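Local coordinates for protein pyridoxal kinase (Lactobacillus plantarum, PDB 3H74) that probably phosphorylates pyridoxal at the expense of ATP, making the vitamin B6 coenzyme pyridoxal 5'-phosphate, as a member of the ribokinase clan, at residues Ala247-Gln252 and Gly260-Asp265; Cys201-Leu206 and Trp241-Val246; Glu10-Val15 and Ala36-Leu41. One frame throughout, in Å; residues are numbered along the deposited sequence.

Contact 1: Ala247-Gln252 and Gly260-Asp265; sequences AETIAQ and GVALGD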
ATOM      1  N   ALA A 247       0.634  17.644   6.294  1.00  5.88           N
ATOM      2  CA  ALA A 247       0.777  18.979   6.885  1.00  6.01           C
ATOM      3  C   ALA A 247       2.214  19.473   6.737  1.00  5.73           C
ATOM      4  O   ALA A 247       2.463  20.642   6.412  1.00  6.24           O
ATOM      5  CB  ALA A 247       0.358  18.973   8.331  1.00  6.17           C
ATOM      6  N   GLU A 248       3.182  18.591   6.963  1.00  5.62           N
ATOM      7  CA  GLU A 248       4.573  18.999   6.825  1.00  6.07           C
ATOM      8  C   GLU A 248       4.917  19.356   5.382  1.00  5.80           C
ATOM      9  O   GLU A 248       5.663  20.300   5.109  1.00  6.59           O
ATOM     10  CB  GLU A 248       5.548  17.938   7.358  1.00  5.59           C
ATOM     11  CG  GLU A 248       6.983  18.456   7.332  1.00  7.28           C
ATOM     12  CD  GLU A 248       8.033  17.445   7.728  1.00  7.10           C
ATOM     13  OE1 GLU A 248       7.716  16.255   7.927  1.00  6.67           O
ATOM     14  OE2 GLU A 248       9.200  17.875   7.847  1.00  9.50           O
ATOM     15  N   THR A 249       4.350  18.588   4.458  1.00  5.60           N
ATOM     16  CA  THR A 249       4.569  18.819   3.031  1.00  6.30           C
ATOM     17  C   THR A 249       4.079  20.220   2.657  1.00  6.19           C
ATOM     18  O   THR A 249       4.785  20.974   1.990  1.00  6.45           O
ATOM     19  CB  THR A 249       3.840  17.756   2.187  1.00  6.11           C
ATOM     20  OG1 THR A 249       4.228  16.447   2.630  1.00  6.04           O
ATOM     21  CG2 THR A 249       4.151  17.906   0.700  1.00  6.83           C
ATOM     22  N   ILE A 250       2.874  20.556   3.112  1.00  6.52           N
ATOM     23  CA  ILE A 250       2.314  21.893   2.879  1.00  7.10           C
ATOM     24  C   ILE A 250       3.224  22.969   3.492  1.00  7.16           C
ATOM     25  O   ILE A 250       3.540  23.983   2.858  1.00  7.71           O
ATOM     26  CB  ILE A 250       0.888  21.983   3.447  1.00  7.52           C
ATOM     27  CG1 ILE A 250      -0.031  21.022   2.693  1.00  7.33           C
ATOM     28  CG2 ILE A 250       0.345  23.419   3.363  1.00  8.32           C
ATOM     29  CD1 ILE A 250      -1.403  20.832   3.310  1.00  8.72           C
ATOM     30  N   ALA A 251       3.692  22.717   4.710  1.00  6.86           N
ATOM     31  CA  ALA A 251       4.509  23.687   5.445  1.00  7.03           C
ATOM     32  C   ALA A 251       5.841  23.976   4.766  1.00  7.69           C
ATOM     33  O   ALA A 251       6.432  25.028   4.988  1.00  8.13           O
ATOM     34  CB  ALA A 251       4.747  23.199   6.855  1.00  7.75           C
ATOM     35  N   GLN A 252       6.321  23.044   3.945  1.00  7.61           N
ATOM     36  CA  GLN A 252       7.583  23.213   3.243  1.00  8.73           C
ATOM     37  C   GLN A 252       7.503  24.196   2.078  1.00  9.38           C
ATOM     38  O   GLN A 252       8.536  24.549   1.505  1.00  9.45           O
ATOM     39  CB  GLN A 252       8.124  21.860   2.777  1.00  8.79           C
ATOM     40  CG  GLN A 252       8.680  21.052   3.927  1.00  9.43           C
ATOM     41  CD  GLN A 252       9.160  19.678   3.528  1.00 10.93           C
ATOM     42  OE1 GLN A 252       9.134  19.315   2.358  1.00 11.72           O
ATOM     43  NE2 GLN A 252       9.596  18.901   4.517  1.00 13.20           N
ATOM     44  N   GLY A 260       7.124  13.375  -3.504  1.00  7.50           N
ATOM     45  CA  GLY A 260       6.213  12.775  -2.560  1.00  7.24           C
ATOM     46  C   GLY A 260       6.215  13.426  -1.186  1.00  6.80           C
ATOM     47  O   GLY A 260       7.060  14.272  -0.862  1.00  6.87           O
ATOM     48  N   VAL A 261       5.249  13.000  -0.373  1.00  6.48           N
ATOM     49  CA  VAL A 261       5.018  13.568   0.957  1.00  7.51           C
ATOM     50  C   VAL A 261       6.283  13.584   1.825  1.00  6.70           C
ATOM     51  O   VAL A 261       7.098  12.651   1.785  1.00  6.70           O
ATOM     52  CB  VAL A 261       3.824  12.836   1.637  1.00  9.09           C
ATOM     53  CG1 VAL A 261       4.157  11.402   1.968  1.00 10.56           C
ATOM     54  CG2 VAL A 261       3.338  13.549   2.843  1.00 12.28           C
ATOM     55  N   ALA A 262       6.450  14.665   2.582  1.00  6.45           N
ATOM     56  CA  ALA A 262       7.534  14.808   3.543  1.00  6.13           C
ATOM     57  C   ALA A 262       7.512  13.686   4.581  1.00  5.75           C
ATOM     58  O   ALA A 262       6.447  13.255   5.039  1.00  5.63           O
ATOM     59  CB  ALA A 262       7.436  16.159   4.241  1.00  6.33           C
ATOM     60  N   LEU A 263       8.711  13.265   4.972  1.00  5.33           N
ATOM     61  CA  LEU A 263       8.874  12.152   5.905  1.00  5.45           C
ATOM     62  C   LEU A 263       9.484  12.522   7.254  1.00  5.37           C
ATOM     63  O   LEU A 263       9.470  11.705   8.164  1.00  5.86           O
ATOM     64  CB  LEU A 263       9.708  11.032   5.263  1.00  5.63           C
ATOM     65  CG  LEU A 263       9.138  10.444   3.972  1.00  5.56           C
ATOM     66  CD1 LEU A 263      10.134   9.467   3.378  1.00  7.59           C
ATOM     67  CD2 LEU A 263       7.776   9.777   4.199  1.00  7.88           C
ATOM     68  N   GLY A 264       9.990  13.747   7.404  1.00  5.38           N
ATOM     69  CA  GLY A 264      10.725  14.121   8.613  1.00  6.21           C
ATOM     70  C   GLY A 264       9.924  14.011   9.896  1.00  5.68           C
ATOM     71  O   GLY A 264      10.359  13.383  10.860  1.00  5.89           O
ATOM     72  N   ASP A 265       8.748  14.633   9.931  1.00  5.60           N
ATOM     73  CA  ASP A 265       7.911  14.583  11.132  1.00  5.93           C
ATOM     74  C   ASP A 265       7.473  13.149  11.413  1.00  5.57           C
ATOM     75  O   ASP A 265       7.403  12.723  12.563  1.00  5.97           O
ATOM     76  CB  ASP A 265       6.691  15.508  11.017  1.00  6.39           C
ATOM     77  CG  ASP A 265       7.040  16.980  11.193  1.00  6.95           C
ATOM     78  OD1 ASP A 265       8.194  17.299  11.538  1.00  9.36           O
ATOM     79  OD2 ASP A 265       6.138  17.822  10.981  1.00  7.58           O
TER
HETATM   80  O   HOH W   1       6.422  13.766   7.824  1.00  6.13           O
HETATM   81  O   HOH W   2      10.708  17.360  10.112  1.00 21.33           O
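Thr-249, in the last turns of helix 231-251, stands over Ala-262 with their CA atoms 5.0 Å apart, as the chain, after a short loop without regular structure, comes back past the helix it has just left and enters helix 264-274. Two side chains of the first helix grip backbone N-H groups of the returning chain. Thr-249 OG1 accepts from Ala-262 N at 2.8 Å, and the same hydroxyl is hydrogen-bonded to Ala-245 O one turn back, so its two partners fix its rotation. Val-261 CG2 packs closely on Thr-249 OG1, at 3.0 Å. Glu-248 reaches further: CG is anti to the backbone N and the chain beyond it is extended, which carries the carboxylate across to the other segment; OE1 meets Asp-265 N at 2.8 Å in a nearly straight bond (169°), on its syn side but 31° out of the carboxylate plane. The carboxylates of Glu-248 and Asp-265 are stacked, their planes 16° apart, with Glu-248 CD 3.6 Å from Asp-265 CG. Such a pairing of like charges is probably eased by the start of a helix and by water: one molecule joins Glu-248 OE1 to Ala-262 O, another spans Glu-248 OE2 and Asp-265 OD1. An alanine at Glu-248 would probably leave Asp-265 N without its side-chain acceptor and each bridging water short of one of its two acceptors, with the first turn of helix 264-274 less firmly tied. Ala-262 CB fills the middle, touching Gln-252 NE2 at 3.5 Å, while Gln-252 OE1 is hydrogen-bonded to Arg-254 NE. The whole is a helix-loop-helix connection in the C-terminal part of a ribokinase-like fold, with side chains of the outgoing helix holding main-chain amides just before and within the first turn of the incoming one.

Contact 2: Cys201-Leu206 and Trp241-Val246; sequences CGARRL and WLNMAV. With GOL (glycerol), chain D.
Asn-243 leaves helix 231-251 facing Ala-203 on the edge strand 198-204, and its side chain can be followed outward atom by atom. Asn-243 CB touches both Ala-203 CB and a bound glycerol, probably from the crystallisation liquor, whose O3 is 3.3 Å away. With CG anti to the backbone N (chi1 -167°), the amide is carried off the helix toward the strand, and CG packs on Ala-203 CB at 3.7 Å. At the tip, ND2 spends its hydrogens on two acceptors. One is Arg-204 O, at 2.9 Å but well bent (136°), with the donor tilted from the carbonyl plane and the oxygen somewhat out of the amide plane. The other, glycerol O3, is also 2.9 Å from Asn-243 ND2 and is met more directly.

Leu-206 closes over this amide, its side chain crossing that of Asn-243 at about a right angle, and CD1 comes within 3.5 Å of Asn-243 O. Beyond it the leucine slides past Val-246 in the opposite direction, Leu-206 CD1 meeting Val-246 CG1 at 3.8 Å. The glycerol bridges the two segments: Leu-206 N donates to its O1 in an almost linear bond (177°), while Leu-242 CD2 and Val-246 touch its carbons. Arg-204 takes part through its carbonyl; its side chain leads away, to a salt bridge with Asp-185.

This is a surface contact joining the last strand of the three-stranded antiparallel sheet to a long helix. A small apolar patch flanks one amide, and the single direct bond is a bent one. The glycerol, tied to both the strand side and the helix, adds two hydrogen bonds of its own, so in its absence Leu-206 N and one hydrogen of Asn-243 ND2 would probably turn to water.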
ATOM      1  N   CYS A 201     -12.161   5.375  11.015  1.00 15.69           N
ATOM      2  CA  CYS A 201     -11.401   6.409  11.637  1.00 16.35           C
ATOM      3  C   CYS A 201     -10.765   7.257  10.568  1.00 15.62           C
ATOM      4  O   CYS A 201     -10.402   6.809   9.557  1.00 15.91           O
ATOM      5  CB  CYS A 201     -10.375   5.875  12.562  1.00 17.31           C
ATOM      6  SG  CYS A 201      -9.223   4.857  11.853  1.00 20.14           S
ATOM      7  N   GLY A 202     -10.692   8.524  10.868  1.00 14.71           N
ATOM      8  CA  GLY A 202     -10.151   9.470   9.931  1.00 13.55           C
ATOM      9  C   GLY A 202      -9.439  10.670  10.563  1.00 12.38           C
ATOM     10  O   GLY A 202      -9.233  10.725  11.711  1.00 13.68           O
ATOM     11  N   ALA A 203      -9.040  11.579   9.727  1.00 11.14           N
ATOM     12  CA  ALA A 203      -8.421  12.800  10.178  1.00 10.07           C
ATOM     13  C   ALA A 203      -8.964  13.907   9.287  1.00  9.92           C
ATOM     14  O   ALA A 203      -9.439  13.648   8.177  1.00  9.56           O
ATOM     15  CB  ALA A 203      -6.905  12.695  10.077  1.00 10.05           C
ATOM     16  N   ARG A 204      -8.907  15.142   9.770  1.00  9.45           N
ATOM     17  CA  ARG A 204      -9.452  16.266   9.023  1.00  8.96           C
ATOM     18  C   ARG A 204      -8.703  16.450   7.703  1.00  9.21           C
ATOM     19  O   ARG A 204      -7.482  16.587   7.691  1.00  9.11           O
ATOM     20  CB  ARG A 204      -9.392  17.521   9.889  1.00  8.64           C
ATOM     21  CG  ARG A 204     -10.157  18.714   9.332  1.00  8.68           C
ATOM     22  CD  ARG A 204     -10.303  19.832  10.377  1.00  8.99           C
ATOM     23  NE  ARG A 204     -11.062  19.385  11.546  1.00  8.42           N
ATOM     24  CZ  ARG A 204     -12.323  19.723  11.817  1.00  9.32           C
ATOM     25  NH1 ARG A 204     -12.984  20.565  11.031  1.00 11.06           N
ATOM     26  NH2 ARG A 204     -12.911  19.243  12.900  1.00 10.99           N
ATOM     27  N   ARG A 205      -9.446  16.448   6.603  1.00  9.37           N
ATOM     28  CA  ARG A 205      -8.875  16.491   5.270  1.00 10.52           C
ATOM     29  C   ARG A 205      -8.201  17.840   5.019  1.00 10.13           C
ATOM     30  O   ARG A 205      -8.767  18.905   5.313  1.00 10.43           O
ATOM     31  CB  ARG A 205      -9.990  16.217   4.261  1.00 11.14           C
ATOM     32  CG  ARG A 205      -9.566  15.970   2.833  1.00 14.35           C
ATOM     33  CD  ARG A 205     -10.779  15.476   2.029  1.00 17.75           C
ATOM     34  NE  ARG A 205     -11.900  16.431   2.030  1.00 21.66           N
ATOM     35  CZ  ARG A 205     -13.017  16.330   2.760  1.00 22.81           C
ATOM     36  NH1 ARG A 205     -13.222  15.303   3.582  1.00 22.54           N
ATOM     37  NH2 ARG A 205     -13.951  17.269   2.661  1.00 24.92           N
ATOM     38  N   LEU A 206      -6.991  17.780   4.472  1.00  9.57           N
ATOM     39  CA  LEU A 206      -6.198  18.965   4.164  1.00  9.52           C
ATOM     40  C   LEU A 206      -6.300  19.269   2.673  1.00 10.21           C
ATOM     41  O   LEU A 206      -6.488  18.353   1.877  1.00 10.50           O
ATOM     42  CB  LEU A 206      -4.735  18.755   4.583  1.00  9.10           C
ATOM     43  CG  LEU A 206      -4.533  18.309   6.044  1.00  7.89           C
ATOM     44  CD1 LEU A 206      -3.062  18.049   6.346  1.00  9.00           C
ATOM     45  CD2 LEU A 206      -5.116  19.330   7.031  1.00  8.45           C
ATOM     46  N   TRP A 241      -0.741  10.005  11.438  1.00  7.17           N
ATOM     47  CA  TRP A 241       0.647  10.202  10.945  1.00  6.80           C
ATOM     48  C   TRP A 241       0.670  10.667   9.480  1.00  5.96           C
ATOM     49  O   TRP A 241       1.423  11.518   9.117  1.00  6.06           O
ATOM     50  CB  TRP A 241       1.394   8.871  11.142  1.00  7.30           C
ATOM     51  CG  TRP A 241       1.907   8.647  12.549  1.00  7.81           C
ATOM     52  CD1 TRP A 241       1.727   9.431  13.618  1.00  8.70           C
ATOM     53  CD2 TRP A 241       2.757   7.586  12.956  1.00  7.38           C
ATOM     54  NE1 TRP A 241       2.411   8.921  14.687  1.00  8.93           N
ATOM     55  CE2 TRP A 241       3.061   7.796  14.295  1.00  8.06           C
ATOM     56  CE3 TRP A 241       3.316   6.500  12.309  1.00  7.81           C
ATOM     57  CZ2 TRP A 241       3.882   6.915  15.024  1.00  8.84           C
ATOM     58  CZ3 TRP A 241       4.153   5.630  13.043  1.00  8.84           C
ATOM     59  CH2 TRP A 241       4.395   5.863  14.375  1.00  9.07           C
ATOM     60  N   LEU A 242      -0.219  10.121   8.664  1.00  5.69           N
ATOM     61  CA  LEU A 242      -0.312  10.580   7.270  1.00  6.19           C
ATOM     62  C   LEU A 242      -0.811  12.068   7.212  1.00  5.82           C
ATOM     63  O   LEU A 242      -0.295  12.817   6.484  1.00  5.68           O
ATOM     64  CB  LEU A 242      -1.227   9.676   6.450  1.00  6.33           C
ATOM     65  CG  LEU A 242      -1.333  10.075   4.982  1.00  7.98           C
ATOM     66  CD1 LEU A 242       0.056   9.807   4.272  1.00  8.90           C
ATOM     67  CD2 LEU A 242      -2.580   9.305   4.307  1.00  9.11           C
ATOM     68  N   ASN A 243      -1.776  12.374   8.064  1.00  6.27           N
ATOM     69  CA  ASN A 243      -2.267  13.754   8.181  1.00  6.83           C
ATOM     70  C   ASN A 243      -1.103  14.695   8.525  1.00  6.62           C
ATOM     71  O   ASN A 243      -0.935  15.751   7.915  1.00  6.36           O
ATOM     72  CB  ASN A 243      -3.361  13.791   9.250  1.00  7.45           C
ATOM     73  CG  ASN A 243      -4.154  15.085   9.254  1.00  7.36           C
ATOM     74  OD1 ASN A 243      -4.038  15.876  10.187  1.00  8.43           O
ATOM     75  ND2 ASN A 243      -4.974  15.294   8.243  1.00  7.41           N
HETATM   76  N   MSE A 244      -0.276  14.259   9.471  1.00  6.59           N
HETATM   77  CA  MSE A 244       0.914  14.993   9.873  1.00  8.23           C
HETATM   78  C   MSE A 244       1.934  15.139   8.744  1.00  6.27           C
HETATM   79  O   MSE A 244       2.521  16.214   8.560  1.00  6.02           O
HETATM   80  CB  MSE A 244       1.546  14.293  11.069  1.00  7.61           C
HETATM   81  CG  MSE A 244       2.817  14.949  11.578  1.00  9.76           C
HETATM   82 SE   MSE A 244       3.605  13.981  13.047  1.00 17.38          SE
HETATM   83  CE  MSE A 244       3.935  12.312  12.121  1.00 16.16           C
ATOM     84  N   ALA A 245       2.145  14.073   7.975  1.00  6.16           N
ATOM     85  CA  ALA A 245       3.117  14.113   6.884  1.00  5.71           C
ATOM     86  C   ALA A 245       2.657  15.074   5.787  1.00  5.73           C
ATOM     87  O   ALA A 245       3.452  15.825   5.213  1.00  5.76           O
ATOM     88  CB  ALA A 245       3.327  12.706   6.321  1.00  6.44           C
ATOM     89  N   VAL A 246       1.362  15.038   5.474  1.00  5.60           N
ATOM     90  CA  VAL A 246       0.813  15.984   4.504  1.00  6.36           C
ATOM     91  C   VAL A 246       0.934  17.429   5.011  1.00  5.77           C
ATOM     92  O   VAL A 246       1.342  18.311   4.257  1.00  5.99           O
ATOM     93  CB  VAL A 246      -0.643  15.647   4.103  1.00  6.47           C
ATOM     94  CG1 VAL A 246      -1.252  16.773   3.271  1.00  7.10           C
ATOM     95  CG2 VAL A 246      -0.683  14.318   3.342  1.00  7.99           C
TER
HETATM   96  C1  GOL D 283      -4.688  14.638   4.155  1.00 18.75           C
HETATM   97  O1  GOL D 283      -5.896  15.259   3.794  1.00 15.80           O
HETATM   98  C2  GOL D 283      -4.916  13.132   4.155  1.00 19.94           C
HETATM   99  O2  GOL D 283      -4.349  12.566   2.996  1.00 21.93           O
HETATM  100  C3  GOL D 283      -4.268  12.529   5.388  1.00 20.50           C
HETATM  101  O3  GOL D 283      -5.003  12.956   6.511  1.00 17.97           O

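Contact 3: Glu10-Val15 and Ala36-Leu41; sequences EDLSAV and ALPTSL
The peptide plane linking Glu-10 to Asp-11 is the flat group that Thr-39 covers: its OG1 sits squarely over one face, 3.1 Å from Glu-10 C, and its backbone N approaches from that same face. Thr-39 N donates to Glu-10 O at 2.9 Å from well above the carbonyl plane, 64° out of it, whereas Pro-38 CA brings a C-H to this oxygen much closer to the plane, at 3.2 Å. The setting is a beta-alpha-beta unit, strand 4-13, helix 19-29 and strand 32-42, with neighbouring parallel strands in the central sheet expected of a ribokinase-like fold.

The puckered ring of Pro-38 leans its CB and CG on Leu-12 CB, the CB at 4.1 Å. Pairing begins with Glu-10 N donating to Leu-37 O and resumes with Leu-12 N donating to Ser-40 O, a nearly straight bond of 2.9 Å. Between Glu-10 opposite Pro-38 and Leu-12 opposite Leu-41 the register slips by one residue, a beta bulge that coincides with the corner in the chain at Thr-39 and Ser-40. The short strand segments run at 82° to each other, although their bridges are parallel.

Thr-39 OG1 lies between its own backbone N and carbonyl carbon (chi1 51°), which sets it over the peptide, yet its hydrogen bond goes to Tyr-82 O. Asp-11 likewise turns from the strand pair, its OD2 bonded to Ser-19 OG at the start of helix 19-29. On the face shared with Glu-10 and Pro-38, Leu-12 and Leu-41 lie side by side, pointing the same way. Leu-41 CD1 touches Leu-12 CD2 at 3.8 Å and also rests 3.6 Å from Leu-12 O, the same oxygen that receives the C-H of Leu-41 CA.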
ATOM      1  N   GLU A  10       7.495  -3.262  -4.448  1.00  5.03           N
ATOM      2  CA  GLU A  10       6.763  -2.219  -5.158  1.00  5.24           C
ATOM      3  C   GLU A  10       7.734  -1.492  -6.063  1.00  4.97           C
ATOM      4  O   GLU A  10       8.909  -1.833  -6.116  1.00  4.95           O
ATOM      5  CB  GLU A  10       6.032  -1.271  -4.192  1.00  5.57           C
ATOM      6  CG  GLU A  10       6.937  -0.525  -3.230  1.00  6.26           C
ATOM      7  CD  GLU A  10       6.192  -0.030  -2.013  1.00  9.39           C
ATOM      8  OE1 GLU A  10       5.249  -0.705  -1.553  1.00 11.52           O
ATOM      9  OE2 GLU A  10       6.571   1.012  -1.476  1.00 10.14           O
ATOM     10  N   ASP A  11       7.249  -0.495  -6.789  1.00  5.08           N
ATOM     11  CA  ASP A  11       8.115   0.201  -7.733  1.00  5.98           C
ATOM     12  C   ASP A  11       9.162   1.042  -7.021  1.00  5.84           C
ATOM     13  O   ASP A  11       8.939   1.511  -5.898  1.00  6.02           O
ATOM     14  CB  ASP A  11       7.283   1.088  -8.651  1.00  6.81           C
ATOM     15  CG  ASP A  11       6.430   2.075  -7.873  1.00  8.43           C
ATOM     16  OD1 ASP A  11       5.476   1.647  -7.219  1.00  8.65           O
ATOM     17  OD2 ASP A  11       6.734   3.294  -7.885  1.00 12.29           O
ATOM     18  N   LEU A  12      10.300   1.222  -7.677  1.00  5.44           N
ATOM     19  CA  LEU A  12      11.306   2.184  -7.253  1.00  5.40           C
ATOM     20  C   LEU A  12      11.498   3.182  -8.383  1.00  4.90           C
ATOM     21  O   LEU A  12      11.935   2.813  -9.480  1.00  5.17           O
ATOM     22  CB  LEU A  12      12.632   1.491  -6.932  1.00  5.95           C
ATOM     23  CG  LEU A  12      13.798   2.430  -6.614  1.00  7.13           C
ATOM     24  CD1 LEU A  12      13.518   3.285  -5.384  1.00  8.72           C
ATOM     25  CD2 LEU A  12      15.073   1.626  -6.414  1.00  8.22           C
ATOM     26  N   SER A  13      11.177   4.447  -8.111  1.00  5.25           N
ATOM     27  CA  SER A  13      11.575   5.533  -9.002  1.00  6.00           C
ATOM     28  C   SER A  13      12.715   6.296  -8.356  1.00  5.63           C
ATOM     29  O   SER A  13      12.644   6.679  -7.177  1.00  6.30           O
ATOM     30  CB  SER A  13      10.421   6.468  -9.357  1.00  6.66           C
ATOM     31  OG  SER A  13       9.576   6.733  -8.260  1.00  9.03           O
ATOM     32  N   ALA A  14      13.785   6.519  -9.105  1.00  5.54           N
ATOM     33  CA  ALA A  14      14.960   7.149  -8.535  1.00  5.44           C
ATOM     34  C   ALA A  14      14.621   8.537  -8.005  1.00  5.39           C
ATOM     35  O   ALA A  14      14.962   8.883  -6.871  1.00  5.30           O
ATOM     36  CB  ALA A  14      16.091   7.207  -9.566  1.00  5.80           C
ATOM     37  N   VAL A  15      13.944   9.311  -8.843  1.00  5.35           N
ATOM     38  CA  VAL A  15      13.444  10.629  -8.480  1.00  5.45           C
ATOM     39  C   VAL A  15      11.946  10.556  -8.220  1.00  5.57           C
ATOM     40  O   VAL A  15      11.189   9.959  -8.990  1.00  5.96           O
ATOM     41  CB  VAL A  15      13.720  11.643  -9.607  1.00  5.70           C
ATOM     42  CG1 VAL A  15      12.913  12.923  -9.426  1.00  6.93           C
ATOM     43  CG2 VAL A  15      15.206  11.957  -9.675  1.00  6.58           C
ATOM     44  N   ALA A  36      14.142  -4.834   0.109  1.00  6.25           N
ATOM     45  CA  ALA A  36      13.557  -3.801  -0.746  1.00  6.04           C
ATOM     46  C   ALA A  36      13.593  -4.264  -2.197  1.00  5.59           C
ATOM     47  O   ALA A  36      14.626  -4.161  -2.861  1.00  5.60           O
ATOM     48  CB  ALA A  36      14.317  -2.483  -0.572  1.00  7.01           C
ATOM     49  N   LEU A  37      12.465  -4.780  -2.669  1.00  5.01           N
ATOM     50  CA  LEU A  37      12.400  -5.422  -3.975  1.00  5.44           C
ATOM     51  C   LEU A  37      11.637  -4.587  -5.006  1.00  4.96           C
ATOM     52  O   LEU A  37      10.405  -4.537  -4.979  1.00  4.93           O
ATOM     53  CB  LEU A  37      11.738  -6.790  -3.839  1.00  5.70           C
ATOM     54  CG  LEU A  37      11.625  -7.591  -5.135  1.00  6.64           C
ATOM     55  CD1 LEU A  37      12.999  -7.898  -5.690  1.00  7.43           C
ATOM     56  CD2 LEU A  37      10.835  -8.876  -4.929  1.00  7.22           C
ATOM     57  N   PRO A  38      12.354  -3.937  -5.938  1.00  4.55           N
ATOM     58  CA  PRO A  38      11.637  -3.229  -6.998  1.00  4.79           C
ATOM     59  C   PRO A  38      10.851  -4.179  -7.899  1.00  4.86           C
ATOM     60  O   PRO A  38      11.390  -5.190  -8.353  1.00  5.65           O
ATOM     61  CB  PRO A  38      12.767  -2.553  -7.798  1.00  4.72           C
ATOM     62  CG  PRO A  38      13.925  -2.461  -6.819  1.00  5.35           C
ATOM     63  CD  PRO A  38      13.812  -3.749  -6.044  1.00  5.11           C
ATOM     64  N   THR A  39       9.593  -3.839  -8.157  1.00  4.43           N
ATOM     65  CA  THR A  39       8.786  -4.558  -9.138  1.00  5.01           C
ATOM     66  C   THR A  39       8.937  -3.912 -10.517  1.00  5.24           C
ATOM     67  O   THR A  39       8.620  -4.531 -11.536  1.00  5.84           O
ATOM     68  CB  THR A  39       7.311  -4.558  -8.729  1.00  5.22           C
ATOM     69  OG1 THR A  39       6.936  -3.210  -8.455  1.00  5.64           O
ATOM     70  CG2 THR A  39       7.078  -5.394  -7.481  1.00  5.89           C
ATOM     71  N   SER A  40       9.415  -2.667 -10.512  1.00  5.32           N
ATOM     72  CA  SER A  40       9.656  -1.846 -11.693  1.00  5.82           C
ATOM     73  C   SER A  40      10.709  -0.838 -11.244  1.00  5.43           C
ATOM     74  O   SER A  40      10.719  -0.449 -10.071  1.00  5.66           O
ATOM     75  CB  SER A  40       8.374  -1.117 -12.116  1.00  6.48           C
ATOM     76  OG  SER A  40       8.580  -0.322 -13.279  1.00  6.75           O
ATOM     77  N   LEU A  41      11.597  -0.430 -12.151  1.00  5.28           N
ATOM     78  CA  LEU A  41      12.639   0.539 -11.829  1.00  5.18           C
ATOM     79  C   LEU A  41      12.536   1.687 -12.831  1.00  4.75           C
ATOM     80  O   LEU A  41      12.615   1.462 -14.047  1.00  5.39           O
ATOM     81  CB  LEU A  41      14.010  -0.131 -11.898  1.00  5.96           C
ATOM     82  CG  LEU A  41      15.220   0.746 -11.592  1.00  6.42           C
ATOM     83  CD1 LEU A  41      15.173   1.407 -10.208  1.00  8.34           C
ATOM     84  CD2 LEU A  41      16.487  -0.084 -11.753  1.00  7.87           C
TER

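Contacts 1 and 2 share helix 231-251 and touch each other, Val-261 CG2 packing on Ala-245 O, with centres about 11 Å apart. Contact 3 joins two adjacent strands of the central sheet, its centre about 21 Å and 26 Å from the centres of contacts 1 and 2. Burial and chemistry differ together. Contact 2 is on the surface, joining a small edge sheet to the helix through one amide, a few methyl groups and a glycerol. Contact 1, partly buried, has side-chain oxygens and waters serving main-chain amides where two helices meet. Contact 3, also partly buried, relies on main-chain bonding between adjacent strands, with leucine and proline packing on one face.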